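Long-range contacts in water stress and hypersensitive response domain-containing protein (Archaeoglobus fulgidus DSM 4304, PDB 3BUT), which is of unknown function but belongs to the late embryogenesis abundant LEA_2 family of beta proteins and may bind lipid: residues E19-A24 with T68-L73; A24-E29 with V59-A64; Y39-E44 with S72-N77; N46-A51 with N77-E82; I100-E105 with E112-L117. The protein carries 4 engineered substitutions. One frame throughout, in Å; residues are numbered along the deposited sequence.

Interaction 1 (E19-A24 with T68-L73); sequences EIVALA and TLKFSL
Along strand 66-76, T68 comes first: its CG2 lies against L23 CB, and its CA makes a CA-H...O contact to A24 O. L69 N gives a nearly straight hydrogen bond to A24 O at 2.7 Å, and L69 O takes A24 N. K70 lies on the face of V21 and L23. Its CB meets L23 CD2 at 3.8 Å and its CG meets V21 CG1. Bends at chi3 and chi4 bring K70 NZ to E19 OE2 at 3.5 Å, a salt bridge. F71 pairs with A22 through two backbone bonds and points to the other face, where A24 CB touches the ring edge at CE2, at 3.8 Å. S72 OG, anti to its backbone N, donates to E19 OE2 at 2.7 Å from above the carboxylate plane. L73 closes the run: L73 N bonds to I20 O nearly along the C=O axis, and L73 O takes I20 N.

This is regular antiparallel pairing of strands 17-27 and 66-76, in the three-strand sheet of a beta sandwich. E19 OE1 bonds to V12 N, so both carboxylate oxygens have partners. An alanine at E19 removes the carboxylate that S72 OG, K70 NZ and V12 N share, and would probably loosen the K70 chain and this end of the pairing. One face is thus polar and aliphatic, while A22, A24, L69, F71 and L73 make the other apolar and buried.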
# COMPACT_ATOMS: atom_id res chain seq x y z
N GLU A 19 9.15 -1.33 -9.38
CA GLU A 19 9.69 -0.47 -10.44
C GLU A 19 8.59 0.31 -11.14
O GLU A 19 7.54 -0.23 -11.47
CB GLU A 19 10.48 -1.30 -11.45
CG GLU A 19 11.16 -0.48 -12.56
CD GLU A 19 11.70 -1.35 -13.69
OE1 GLU A 19 11.50 -2.58 -13.64
OE2 GLU A 19 12.31 -0.81 -14.62
N ILE A 20 8.84 1.59 -11.35
CA ILE A 20 8.02 2.42 -12.20
C ILE A 20 8.90 2.80 -13.38
O ILE A 20 10.07 3.13 -13.19
CB ILE A 20 7.50 3.67 -11.45
CG1 ILE A 20 6.67 3.25 -10.24
CG2 ILE A 20 6.67 4.56 -12.38
CD1 ILE A 20 6.40 4.36 -9.23
N VAL A 21 8.36 2.71 -14.59
CA VAL A 21 9.10 3.04 -15.80
C VAL A 21 8.48 4.28 -16.43
O VAL A 21 7.30 4.28 -16.77
CB VAL A 21 9.11 1.88 -16.82
CG1 VAL A 21 10.01 2.22 -18.02
CG2 VAL A 21 9.58 0.59 -16.18
N ALA A 22 9.29 5.32 -16.58
CA ALA A 22 8.89 6.52 -17.30
C ALA A 22 9.51 6.47 -18.69
O ALA A 22 10.69 6.15 -18.82
CB ALA A 22 9.34 7.77 -16.55
N LEU A 23 8.71 6.75 -19.71
CA LEU A 23 9.20 6.81 -21.08
C LEU A 23 9.05 8.21 -21.65
O LEU A 23 7.93 8.65 -21.93
CB LEU A 23 8.48 5.80 -21.99
CG LEU A 23 8.60 4.31 -21.70
CD1 LEU A 23 7.95 3.53 -22.83
CD2 LEU A 23 10.04 3.86 -21.51
N ALA A 24 10.17 8.91 -21.81
CA ALA A 24 10.17 10.28 -22.31
C ALA A 24 10.64 10.37 -23.75
O ALA A 24 11.76 9.99 -24.07
CB ALA A 24 11.04 11.16 -21.42
N THR A 68 13.06 7.91 -27.65
CA THR A 68 12.40 7.59 -26.39
C THR A 68 13.46 7.21 -25.35
O THR A 68 14.24 6.29 -25.56
CB THR A 68 11.34 6.49 -26.56
OG1 THR A 68 10.33 6.96 -27.46
CG2 THR A 68 10.66 6.15 -25.22
N LEU A 69 13.49 7.96 -24.25
CA LEU A 69 14.35 7.67 -23.12
C LEU A 69 13.58 6.93 -22.03
O LEU A 69 12.43 7.25 -21.77
CB LEU A 69 14.91 8.96 -22.51
CG LEU A 69 15.60 10.03 -23.36
CD1 LEU A 69 16.15 11.10 -22.44
CD2 LEU A 69 16.69 9.46 -24.24
N LYS A 70 14.25 5.96 -21.40
CA LYS A 70 13.65 5.13 -20.35
C LYS A 70 14.30 5.42 -18.99
O LYS A 70 15.52 5.34 -18.83
CB LYS A 70 13.79 3.64 -20.71
CG LYS A 70 13.52 2.65 -19.58
CD LYS A 70 14.00 1.25 -19.95
CE LYS A 70 14.54 0.48 -18.74
NZ LYS A 70 13.48 -0.07 -17.84
N PHE A 71 13.45 5.76 -18.02
CA PHE A 71 13.87 6.01 -16.65
C PHE A 71 13.24 4.95 -15.73
O PHE A 71 12.02 4.85 -15.61
CB PHE A 71 13.48 7.43 -16.22
CG PHE A 71 14.03 8.52 -17.11
CD1 PHE A 71 15.33 8.98 -16.94
CD2 PHE A 71 13.25 9.07 -18.12
CE1 PHE A 71 15.86 9.97 -17.77
CE2 PHE A 71 13.76 10.06 -18.95
CZ PHE A 71 15.07 10.52 -18.77
N SER A 72 14.10 4.15 -15.11
CA SER A 72 13.66 3.10 -14.21
C SER A 72 13.73 3.62 -12.78
O SER A 72 14.81 3.88 -12.26
CB SER A 72 14.55 1.87 -14.37
OG SER A 72 14.17 0.85 -13.46
N LEU A 73 12.56 3.79 -12.16
CA LEU A 73 12.48 4.31 -10.81
C LEU A 73 12.13 3.18 -9.87
O LEU A 73 11.01 2.67 -9.90
CB LEU A 73 11.43 5.42 -10.73
CG LEU A 73 11.29 6.39 -11.91
CD1 LEU A 73 10.04 7.23 -11.76
CD2 LEU A 73 12.51 7.28 -12.06

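Interaction 2 (A24-E29 with V59-A64). Engineered in segment 59-64: A64 (natural residue Lys).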
# COMPACT_ATOMS: atom_id res chain seq x y z
N ALA A 24 10.17 8.91 -21.81
CA ALA A 24 10.17 10.28 -22.31
C ALA A 24 10.64 10.37 -23.75
O ALA A 24 11.76 9.99 -24.07
CB ALA A 24 11.04 11.16 -21.42
N LYS A 25 9.77 10.87 -24.62
CA LYS A 25 10.12 11.15 -26.01
C LYS A 25 10.79 12.52 -26.09
O LYS A 25 10.15 13.54 -25.85
CB LYS A 25 8.88 11.09 -26.90
CG LYS A 25 9.13 11.22 -28.41
CD LYS A 25 9.69 9.94 -29.03
CE LYS A 25 9.62 9.98 -30.56
NZ LYS A 25 10.30 8.83 -31.21
N VAL A 26 12.08 12.53 -26.42
CA VAL A 26 12.82 13.78 -26.56
C VAL A 26 13.25 14.02 -28.00
O VAL A 26 13.63 13.10 -28.70
CB VAL A 26 14.05 13.86 -25.62
CG1 VAL A 26 13.62 13.85 -24.16
CG2 VAL A 26 15.03 12.73 -25.88
N ARG A 27 13.14 15.27 -28.43
CA ARG A 27 13.64 15.68 -29.73
C ARG A 27 14.86 16.59 -29.53
O ARG A 27 14.80 17.55 -28.77
CB ARG A 27 12.54 16.38 -30.53
CG ARG A 27 12.98 16.87 -31.90
CD ARG A 27 11.81 16.94 -32.87
NE ARG A 27 11.47 15.63 -33.41
CZ ARG A 27 11.92 15.16 -34.57
NH1 ARG A 27 12.72 15.89 -35.34
NH2 ARG A 27 11.55 13.95 -34.98
N ASN A 28 15.96 16.26 -30.19
CA ASN A 28 17.16 17.08 -30.15
C ASN A 28 17.06 18.24 -31.14
O ASN A 28 17.05 18.04 -32.35
CB ASN A 28 18.39 16.22 -30.44
CG ASN A 28 19.70 16.95 -30.19
OD1 ASN A 28 19.71 18.11 -29.80
ND2 ASN A 28 20.80 16.25 -30.40
N GLU A 29 17.03 19.46 -30.60
CA GLU A 29 16.89 20.66 -31.42
C GLU A 29 18.21 21.43 -31.56
O GLU A 29 18.23 22.61 -31.94
CB GLU A 29 15.77 21.55 -30.87
CG GLU A 29 14.44 20.81 -30.74
CD GLU A 29 13.27 21.72 -30.44
OE1 GLU A 29 13.44 22.95 -30.44
OE2 GLU A 29 12.16 21.18 -30.21
N VAL A 59 22.92 7.31 -23.10
CA VAL A 59 22.11 7.27 -24.32
C VAL A 59 22.35 8.54 -25.13
O VAL A 59 22.30 9.63 -24.58
CB VAL A 59 20.58 7.15 -23.99
CG1 VAL A 59 19.72 7.40 -25.22
CG2 VAL A 59 20.24 5.80 -23.40
N THR A 60 22.62 8.41 -26.43
CA THR A 60 22.69 9.58 -27.32
C THR A 60 21.39 9.87 -28.05
O THR A 60 20.67 8.95 -28.43
CB THR A 60 23.77 9.48 -28.41
OG1 THR A 60 23.78 8.17 -28.98
CG2 THR A 60 25.12 9.82 -27.87
N VAL A 61 21.11 11.15 -28.25
CA VAL A 61 20.09 11.58 -29.19
C VAL A 61 20.82 12.32 -30.30
O VAL A 61 21.51 13.31 -30.04
CB VAL A 61 19.02 12.49 -28.53
CG1 VAL A 61 17.82 12.66 -29.45
CG2 VAL A 61 18.57 11.93 -27.18
N LYS A 62 20.70 11.82 -31.53
CA LYS A 62 21.37 12.41 -32.69
C LYS A 62 20.75 13.76 -33.02
O LYS A 62 19.57 13.99 -32.73
CB LYS A 62 21.32 11.46 -33.90
CG LYS A 62 22.38 10.35 -33.87
CD LYS A 62 22.88 9.99 -35.27
CE LYS A 62 21.98 9.01 -36.02
NZ LYS A 62 22.16 7.60 -35.58
N PRO A 63 21.55 14.71 -33.60
CA PRO A 63 20.99 16.03 -33.95
C PRO A 63 19.76 15.92 -34.84
O PRO A 63 19.76 15.12 -35.76
CB PRO A 63 22.10 16.70 -34.75
CG PRO A 63 23.33 15.97 -34.44
CD PRO A 63 22.99 14.63 -33.93
N ALA A 64 18.72 16.72 -34.53
CA ALA A 64 17.43 16.74 -35.25
C ALA A 64 16.58 15.46 -35.16
O ALA A 64 15.50 15.38 -35.76
CB ALA A 64 17.61 17.19 -36.72
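N28 ND2 is held by two hydrogen bonds, one to V61 O across the contact at 3.0 Å and one to V32 O, its stronger partner. The bond to V61 O is bent, with an N-H...O angle of 136°. ND2 comes from above the carbonyl plane of V61, and the oxygen lies 24° out of the N28 amide plane. The other end of the amide, OD1, accepts from D30 N, so both ends of the group are engaged and its flip is fixed. With CG anti to the backbone N (chi1 -170°), the amide reaches across toward segment 59-64. N28 CB meets K62 O at 3.4 Å and V61 CG1 at 3.7 Å.

The contact joins the end of strand 17-27 to the end of strand 48-61. These strands belong to the two different sheets of a beta sandwich, in keeping with the E-set clan of the family. The amide thus bridges the sheets where the chain turns from 48-61 toward strand 66-76.

Beneath it, V26 CG2 and V61 CG2 cross obliquely and touch at 3.9 Å. V26 also packs on L69 and V61 on T67, so this small apolar patch runs on into strand 66-76. On the outer side, A64 N gives a weak, bent hydrogen bond to N28 O at 3.0 Å. A64 is an engineered residue, lysine in the natural protein. R27 bends at chi3 and brings NH1 to 2.9 Å from A64 O, but the angle is too poor for a hydrogen bond.

Interaction 3 (Y39-E44 with S72-N77); sequences YHYTIE and SLRLNN
L73 CD2 lies against Y41 CB at 3.7 Å and touches CG of the ring as well. The two side chains slide past each other in opposite directions. L73 CA sits over one face of the Y41 ring, offset toward its rim. It makes a CH-pi contact, 4.0 Å from the ring centroid. Further along the strand, I43 CD1 meets L75 CG at 4.0 Å, the two side chains crossing at about a right angle.

Strands 34-45 and 66-76 face each other here across the interior of the sandwich, at 45° and 7.8 Å between the axes of the short segments. They belong to different sheets. Both tyrosines hold CG in the crowded position between backbone N and carbonyl carbon. This sends the rings across the gap.

The polar ends of the rings then meet backbone. Y39 OH accepts from S72 N at 2.8 Å, with a fairly straight N-H...O angle of 161°. Y41 OH takes a weak bond from R74 N at 3.3 Å and also touches R74 CB at 3.6 Å. It lies at the edge of the R74 guanidinium, whose plane is turned 52° from the ring. S72 OG sits over the guanidinium face, though its own hydrogen bond goes to E19. R74 NH1 also has a long, weak ion pair with E55 of strand 48-61.

The two hydroxyls reach over from one sheet to the other, so S72 N, and weakly R74 N, find an acceptor on the facing sheet. This probably ties the two sheets together in the buried interior.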
# COMPACT_ATOMS: atom_id res chain seq x y z
N TYR A 39 20.93 9.44 -14.75
CA TYR A 39 19.92 10.24 -14.06
C TYR A 39 19.87 9.88 -12.59
O TYR A 39 20.08 8.73 -12.21
CB TYR A 39 18.54 10.04 -14.70
CG TYR A 39 18.08 8.59 -14.78
CD1 TYR A 39 18.50 7.75 -15.81
CD2 TYR A 39 17.21 8.06 -13.82
CE1 TYR A 39 18.09 6.42 -15.88
CE2 TYR A 39 16.79 6.73 -13.88
CZ TYR A 39 17.23 5.93 -14.92
OH TYR A 39 16.82 4.61 -14.99
N HIS A 40 19.58 10.88 -11.78
CA HIS A 40 19.24 10.68 -10.38
C HIS A 40 17.73 10.77 -10.22
O HIS A 40 17.08 11.59 -10.88
CB HIS A 40 19.94 11.71 -9.49
CG HIS A 40 19.80 11.43 -8.03
ND1 HIS A 40 20.78 10.78 -7.30
CD2 HIS A 40 18.80 11.70 -7.16
CE1 HIS A 40 20.38 10.67 -6.04
NE2 HIS A 40 19.18 11.21 -5.93
N TYR A 41 17.17 9.92 -9.37
CA TYR A 41 15.74 9.99 -9.09
C TYR A 41 15.43 9.96 -7.61
O TYR A 41 16.16 9.34 -6.84
CB TYR A 41 14.96 8.90 -9.84
CG TYR A 41 15.30 7.50 -9.43
CD1 TYR A 41 16.37 6.83 -10.01
CD2 TYR A 41 14.54 6.82 -8.47
CE1 TYR A 41 16.69 5.53 -9.64
CE2 TYR A 41 14.86 5.53 -8.10
CZ TYR A 41 15.93 4.89 -8.68
OH TYR A 41 16.24 3.61 -8.31
N THR A 42 14.36 10.64 -7.23
CA THR A 42 13.82 10.58 -5.87
C THR A 42 12.31 10.46 -5.91
O THR A 42 11.65 11.04 -6.77
CB THR A 42 14.18 11.83 -4.98
OG1 THR A 42 13.63 13.03 -5.54
CG2 THR A 42 15.68 12.01 -4.81
N ILE A 43 11.76 9.67 -4.98
CA ILE A 43 10.31 9.65 -4.75
C ILE A 43 10.04 9.91 -3.27
O ILE A 43 10.52 9.18 -2.41
CB ILE A 43 9.65 8.33 -5.19
CG1 ILE A 43 9.89 8.07 -6.69
CG2 ILE A 43 8.15 8.35 -4.88
CD1 ILE A 43 9.42 6.72 -7.19
N GLU A 44 9.30 10.98 -2.98
CA GLU A 44 8.90 11.28 -1.61
C GLU A 44 7.40 11.12 -1.49
O GLU A 44 6.64 11.52 -2.37
CB GLU A 44 9.33 12.69 -1.19
CG GLU A 44 10.82 12.86 -1.01
CD GLU A 44 11.20 14.09 -0.21
OE1 GLU A 44 10.39 14.55 0.63
OE2 GLU A 44 12.32 14.61 -0.42
N SER A 72 14.10 4.15 -15.11
CA SER A 72 13.66 3.10 -14.21
C SER A 72 13.73 3.62 -12.78
O SER A 72 14.81 3.88 -12.26
CB SER A 72 14.55 1.87 -14.37
OG SER A 72 14.17 0.85 -13.46
N LEU A 73 12.56 3.79 -12.16
CA LEU A 73 12.48 4.31 -10.81
C LEU A 73 12.13 3.18 -9.87
O LEU A 73 11.01 2.67 -9.90
CB LEU A 73 11.43 5.42 -10.73
CG LEU A 73 11.29 6.39 -11.91
CD1 LEU A 73 10.04 7.23 -11.76
CD2 LEU A 73 12.51 7.28 -12.06
N ARG A 74 13.09 2.79 -9.03
CA ARG A 74 12.90 1.66 -8.13
C ARG A 74 12.65 2.08 -6.69
O ARG A 74 13.33 2.95 -6.16
CB ARG A 74 14.10 0.70 -8.20
CG ARG A 74 14.25 -0.00 -9.55
CD ARG A 74 15.59 -0.72 -9.64
NE ARG A 74 15.99 -0.96 -11.03
CZ ARG A 74 16.65 -0.09 -11.79
NH1 ARG A 74 16.96 -0.40 -13.04
NH2 ARG A 74 16.99 1.10 -11.30
N LEU A 75 11.66 1.44 -6.07
CA LEU A 75 11.31 1.70 -4.68
C LEU A 75 11.65 0.51 -3.81
O LEU A 75 11.11 -0.58 -3.99
CB LEU A 75 9.82 2.02 -4.54
CG LEU A 75 9.21 3.22 -5.26
CD1 LEU A 75 8.64 2.81 -6.59
CD2 LEU A 75 8.12 3.79 -4.39
N ASN A 76 12.57 0.73 -2.87
CA ASN A 76 12.84 -0.22 -1.80
C ASN A 76 11.64 -0.22 -0.84
O ASN A 76 11.26 0.84 -0.33
CB ASN A 76 14.14 0.17 -1.07
CG ASN A 76 14.42 -0.68 0.16
OD1 ASN A 76 14.63 -0.15 1.25
ND2 ASN A 76 14.44 -2.00 -0.01
N ASN A 77 11.06 -1.39 -0.62
CA ASN A 77 9.84 -1.50 0.16
C ASN A 77 9.99 -1.22 1.65
O ASN A 77 9.03 -0.87 2.33
CB ASN A 77 9.19 -2.88 -0.05
CG ASN A 77 9.02 -3.22 -1.52
OD1 ASN A 77 8.55 -2.41 -2.31
ND2 ASN A 77 9.40 -4.44 -1.89

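Interaction 4 (N46-A51 with N77-E82); sequences NGVKVA and NSFLRE. Engineered in segment 77-82: L80 (natural residue Ile).
The backbones come nearest at V50 and F79, with CA atoms 4.8 Å apart, and no hydrogen bond joins the two segments. The helical turn at 77-80 is only weakly bonded; R81 N to N77 O is its backbone bond within the segment.

F79 has the largest share of the contact. K49 O lies over one face of its ring, 3.2 Å above the plane and offset toward the rim, nearest CD1. V48 CG1 approaches the same ring at its edge, 4.3 Å from CD1. On the inner side F79 CB rests on V50 CA at 3.7 Å.

V50 turns CG1, anti to its carbonyl carbon, to F79 O at 3.4 Å. Its CB also meets CG of L80, an engineered residue that is isoleucine in the natural protein, at 4.3 Å. Both V50 and L80 pack on L75 and M45, so this end of the contact joins the apolar interior.

V48 CG1, anti to its backbone N, touches F79 O at 3.6 Å. The same methyl reaches E82, whose chain is extended beyond CG and crosses it obliquely, with OE2 at 3.7 Å. The carboxylate therefore lies alongside a methyl group, without a polar partner across this contact. W83 and T86 of helix 83-89 lie next to V50 and V48 and extend the cover.

V50 and A51 both face I43 on the neighbouring strand, a classic beta bulge. The whole is a short helical connection packed against a bulged edge strand, at one end of the beta sandwich.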
# COMPACT_ATOMS: atom_id res chain seq x y z
N ASN A 46 4.57 11.83 1.53
CA ASN A 46 4.40 12.55 2.81
C ASN A 46 5.69 12.90 3.57
O ASN A 46 5.73 12.84 4.80
CB ASN A 46 3.45 11.81 3.76
CG ASN A 46 2.08 11.60 3.18
OD1 ASN A 46 1.56 12.44 2.43
ND2 ASN A 46 1.45 10.49 3.54
N GLY A 47 6.74 13.25 2.84
CA GLY A 47 8.02 13.55 3.46
C GLY A 47 8.85 12.34 3.87
O GLY A 47 9.89 12.49 4.50
N VAL A 48 8.38 11.14 3.55
CA VAL A 48 9.21 9.94 3.64
C VAL A 48 9.87 9.74 2.27
O VAL A 48 9.18 9.65 1.26
CB VAL A 48 8.39 8.68 4.02
CG1 VAL A 48 9.30 7.46 4.13
CG2 VAL A 48 7.64 8.90 5.33
N LYS A 49 11.20 9.68 2.25
CA LYS A 49 11.93 9.45 1.00
C LYS A 49 12.01 7.96 0.70
O LYS A 49 12.92 7.26 1.16
CB LYS A 49 13.32 10.08 1.07
CG LYS A 49 14.01 10.20 -0.28
CD LYS A 49 15.08 11.29 -0.28
CE LYS A 49 16.32 10.89 0.50
NZ LYS A 49 17.38 11.94 0.40
N VAL A 50 11.05 7.48 -0.09
CA VAL A 50 10.89 6.05 -0.36
C VAL A 50 11.77 5.52 -1.50
O VAL A 50 11.96 4.31 -1.64
CB VAL A 50 9.40 5.66 -0.61
CG1 VAL A 50 8.55 6.00 0.60
CG2 VAL A 50 8.86 6.36 -1.82
N ALA A 51 12.30 6.44 -2.31
CA ALA A 51 13.26 6.11 -3.38
C ALA A 51 14.26 7.24 -3.56
O ALA A 51 13.91 8.42 -3.48
CB ALA A 51 12.53 5.83 -4.69
N ASN A 77 11.06 -1.39 -0.62
CA ASN A 77 9.84 -1.50 0.16
C ASN A 77 9.99 -1.22 1.65
O ASN A 77 9.03 -0.87 2.33
CB ASN A 77 9.19 -2.88 -0.05
CG ASN A 77 9.02 -3.22 -1.52
OD1 ASN A 77 8.55 -2.41 -2.31
ND2 ASN A 77 9.40 -4.44 -1.89
N SER A 78 11.21 -1.37 2.15
CA SER A 78 11.51 -1.08 3.56
C SER A 78 11.28 0.40 3.90
O SER A 78 10.82 0.73 5.00
CB SER A 78 12.94 -1.49 3.90
OG SER A 78 13.22 -1.27 5.27
N PHE A 79 11.60 1.28 2.96
CA PHE A 79 11.26 2.70 3.07
C PHE A 79 9.78 2.95 2.77
O PHE A 79 9.21 3.95 3.21
CB PHE A 79 12.13 3.54 2.13
CG PHE A 79 13.24 4.28 2.83
CD1 PHE A 79 12.96 5.30 3.74
CD2 PHE A 79 14.57 3.99 2.55
CE1 PHE A 79 13.99 5.99 4.38
CE2 PHE A 79 15.61 4.68 3.18
CZ PHE A 79 15.31 5.68 4.09
N LEU A 80 9.15 2.04 2.01
CA LEU A 80 7.72 2.14 1.72
C LEU A 80 6.86 1.75 2.91
O LEU A 80 5.73 2.22 3.03
CB LEU A 80 7.33 1.29 0.51
CG LEU A 80 7.11 2.00 -0.82
CD1 LEU A 80 7.17 0.98 -1.94
CD2 LEU A 80 5.77 2.72 -0.82
N ARG A 81 7.39 0.90 3.78
CA ARG A 81 6.67 0.46 4.98
C ARG A 81 6.58 1.53 6.07
O ARG A 81 5.78 1.41 7.00
CB ARG A 81 7.28 -0.82 5.57
CG ARG A 81 7.03 -2.09 4.76
CD ARG A 81 7.65 -3.32 5.43
NE ARG A 81 9.10 -3.22 5.61
CZ ARG A 81 9.72 -3.04 6.78
NH1 ARG A 81 9.02 -2.94 7.90
NH2 ARG A 81 11.04 -2.96 6.82
N GLU A 82 7.42 2.55 5.98
CA GLU A 82 7.33 3.65 6.94
C GLU A 82 6.52 4.81 6.38
O GLU A 82 6.23 5.77 7.09
CB GLU A 82 8.70 4.08 7.48
CG GLU A 82 9.73 4.48 6.45
CD GLU A 82 11.03 4.95 7.08
OE1 GLU A 82 11.52 4.27 8.01
OE2 GLU A 82 11.56 5.99 6.64

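Interaction 5 (I100-E105 with E112-L117)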
# COMPACT_ATOMS: atom_id res chain seq x y z
N ILE A 100 13.15 13.58 -11.26
CA ILE A 100 14.17 12.95 -12.10
C ILE A 100 15.16 14.02 -12.54
O ILE A 100 14.77 15.04 -13.11
CB ILE A 100 13.55 12.20 -13.31
CG1 ILE A 100 12.70 11.03 -12.82
CG2 ILE A 100 14.64 11.67 -14.24
CD1 ILE A 100 11.61 10.59 -13.82
N LYS A 101 16.44 13.79 -12.26
CA LYS A 101 17.51 14.73 -12.53
C LYS A 101 18.51 14.11 -13.52
O LYS A 101 19.48 13.49 -13.10
CB LYS A 101 18.19 15.10 -11.21
CG LYS A 101 19.20 16.24 -11.25
CD LYS A 101 19.63 16.63 -9.84
CE LYS A 101 20.95 17.38 -9.81
NZ LYS A 101 22.13 16.47 -9.85
N PRO A 102 18.26 14.25 -14.84
CA PRO A 102 19.18 13.67 -15.81
C PRO A 102 20.49 14.44 -15.92
O PRO A 102 20.52 15.67 -15.75
CB PRO A 102 18.41 13.74 -17.13
CG PRO A 102 17.45 14.85 -16.96
CD PRO A 102 17.11 14.90 -15.50
N THR A 103 21.56 13.70 -16.17
CA THR A 103 22.88 14.26 -16.41
C THR A 103 23.06 14.35 -17.92
O THR A 103 23.25 13.34 -18.59
CB THR A 103 23.98 13.37 -15.83
OG1 THR A 103 23.69 13.08 -14.46
CG2 THR A 103 25.32 14.06 -15.92
N ILE A 104 22.97 15.57 -18.43
CA ILE A 104 23.04 15.84 -19.86
C ILE A 104 24.43 16.36 -20.17
O ILE A 104 24.86 17.35 -19.59
CB ILE A 104 21.99 16.90 -20.28
CG1 ILE A 104 20.58 16.42 -19.93
CG2 ILE A 104 22.12 17.23 -21.76
CD1 ILE A 104 19.53 17.50 -20.03
N GLU A 105 25.13 15.68 -21.07
CA GLU A 105 26.50 16.05 -21.40
C GLU A 105 26.56 16.66 -22.79
O GLU A 105 26.24 15.99 -23.78
CB GLU A 105 27.43 14.84 -21.33
CG GLU A 105 27.48 14.13 -19.97
CD GLU A 105 28.43 12.93 -19.94
OE1 GLU A 105 28.81 12.41 -21.01
OE2 GLU A 105 28.81 12.51 -18.82
N GLU A 112 24.71 19.75 -17.94
CA GLU A 112 23.48 20.44 -17.57
C GLU A 112 22.68 19.45 -16.74
O GLU A 112 22.52 18.29 -17.15
CB GLU A 112 22.67 20.81 -18.82
CG GLU A 112 23.38 21.72 -19.81
CD GLU A 112 22.47 22.24 -20.90
OE1 GLU A 112 21.74 23.22 -20.66
OE2 GLU A 112 22.49 21.66 -22.00
N VAL A 113 22.18 19.87 -15.58
CA VAL A 113 21.42 18.96 -14.72
C VAL A 113 20.04 19.48 -14.28
O VAL A 113 19.85 19.81 -13.11
CB VAL A 113 22.25 18.49 -13.49
CG1 VAL A 113 23.02 17.21 -13.82
CG2 VAL A 113 23.20 19.59 -13.00
N PRO A 114 19.07 19.53 -15.21
CA PRO A 114 17.74 20.02 -14.86
C PRO A 114 16.97 19.03 -13.98
O PRO A 114 17.20 17.83 -14.06
CB PRO A 114 17.06 20.17 -16.23
CG PRO A 114 17.72 19.18 -17.09
CD PRO A 114 19.15 19.13 -16.63
N VAL A 115 16.10 19.55 -13.13
CA VAL A 115 15.28 18.71 -12.25
C VAL A 115 13.83 18.79 -12.70
O VAL A 115 13.23 19.87 -12.71
CB VAL A 115 15.39 19.14 -10.77
CG1 VAL A 115 14.64 18.18 -9.88
CG2 VAL A 115 16.85 19.22 -10.35
N PHE A 116 13.28 17.64 -13.09
CA PHE A 116 11.89 17.55 -13.49
C PHE A 116 11.06 17.02 -12.33
O PHE A 116 11.26 15.89 -11.89
CB PHE A 116 11.74 16.67 -14.73
CG PHE A 116 12.49 17.21 -15.93
CD1 PHE A 116 11.93 18.21 -16.72
CD2 PHE A 116 13.75 16.73 -16.24
CE1 PHE A 116 12.63 18.72 -17.81
CE2 PHE A 116 14.45 17.23 -17.33
CZ PHE A 116 13.89 18.23 -18.12
N LEU A 117 10.16 17.85 -11.82
CA LEU A 117 9.34 17.49 -10.67
C LEU A 117 7.91 17.17 -11.11
O LEU A 117 7.36 17.82 -12.00
CB LEU A 117 9.30 18.62 -9.65
CG LEU A 117 10.61 19.22 -9.11
CD1 LEU A 117 10.33 20.61 -8.56
CD2 LEU A 117 11.24 18.35 -8.05
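A beta hairpin joins strands 93-105 and 111-123, and this contact is its antiparallel pairing, interrupted by prolines. I100 and F116 exchange backbone bonds of 3.1 Å (I100 N to F116 O) and 3.0 Å (F116 N to I100 O), and I104 with E112 does the same. Between them lie P102 and P114, which have no N-H to give. There P102 CD rests on P114 O at 3.3 Å.

The prolines pack with their neighbours at about right angles. P102 CG meets the F116 ring at its edge, CE2, at 3.8 Å. I104 CD1 meets P114 CD at the same distance.

Across the strands K101 leans its chain on two valines. K101 CD touches V115 CG2 at 3.8 Å, and the chain, extended as far as CE, puts CE 4.1 Å from V113 CB. The bend at chi4 then turns NZ toward V113 CG1. A serine at K101 lacks the methylenes that lie on V113 and V115, and would probably leave both valines less covered. The middle of the hairpin is therefore held by apolar and CA-H...O contacts, K101 CA to P114 O and V113 CA to P102 O, instead of amide bonds.

Interactions 1 and 3 share S72 and L73, so one strand pairs within its sheet and packs across the sandwich at once. Their centres are 11 Å apart, and F71 and Y39 pack edge-to-face between them. Interaction 5 joins this core through I100, which touches F71 and L73. It also adjoins interaction 3 in the sheet, where H40 O meets K101 N at 2.7 Å. Interaction 2 shares A24 with interaction 1 and touches it through L69. Interaction 4 shares N77 with interaction 3 and adjoins it at I43. Interactions 2 and 4 lie at opposite sides of the chain's centre, centres about 33 Å apart. No ligand site is assigned.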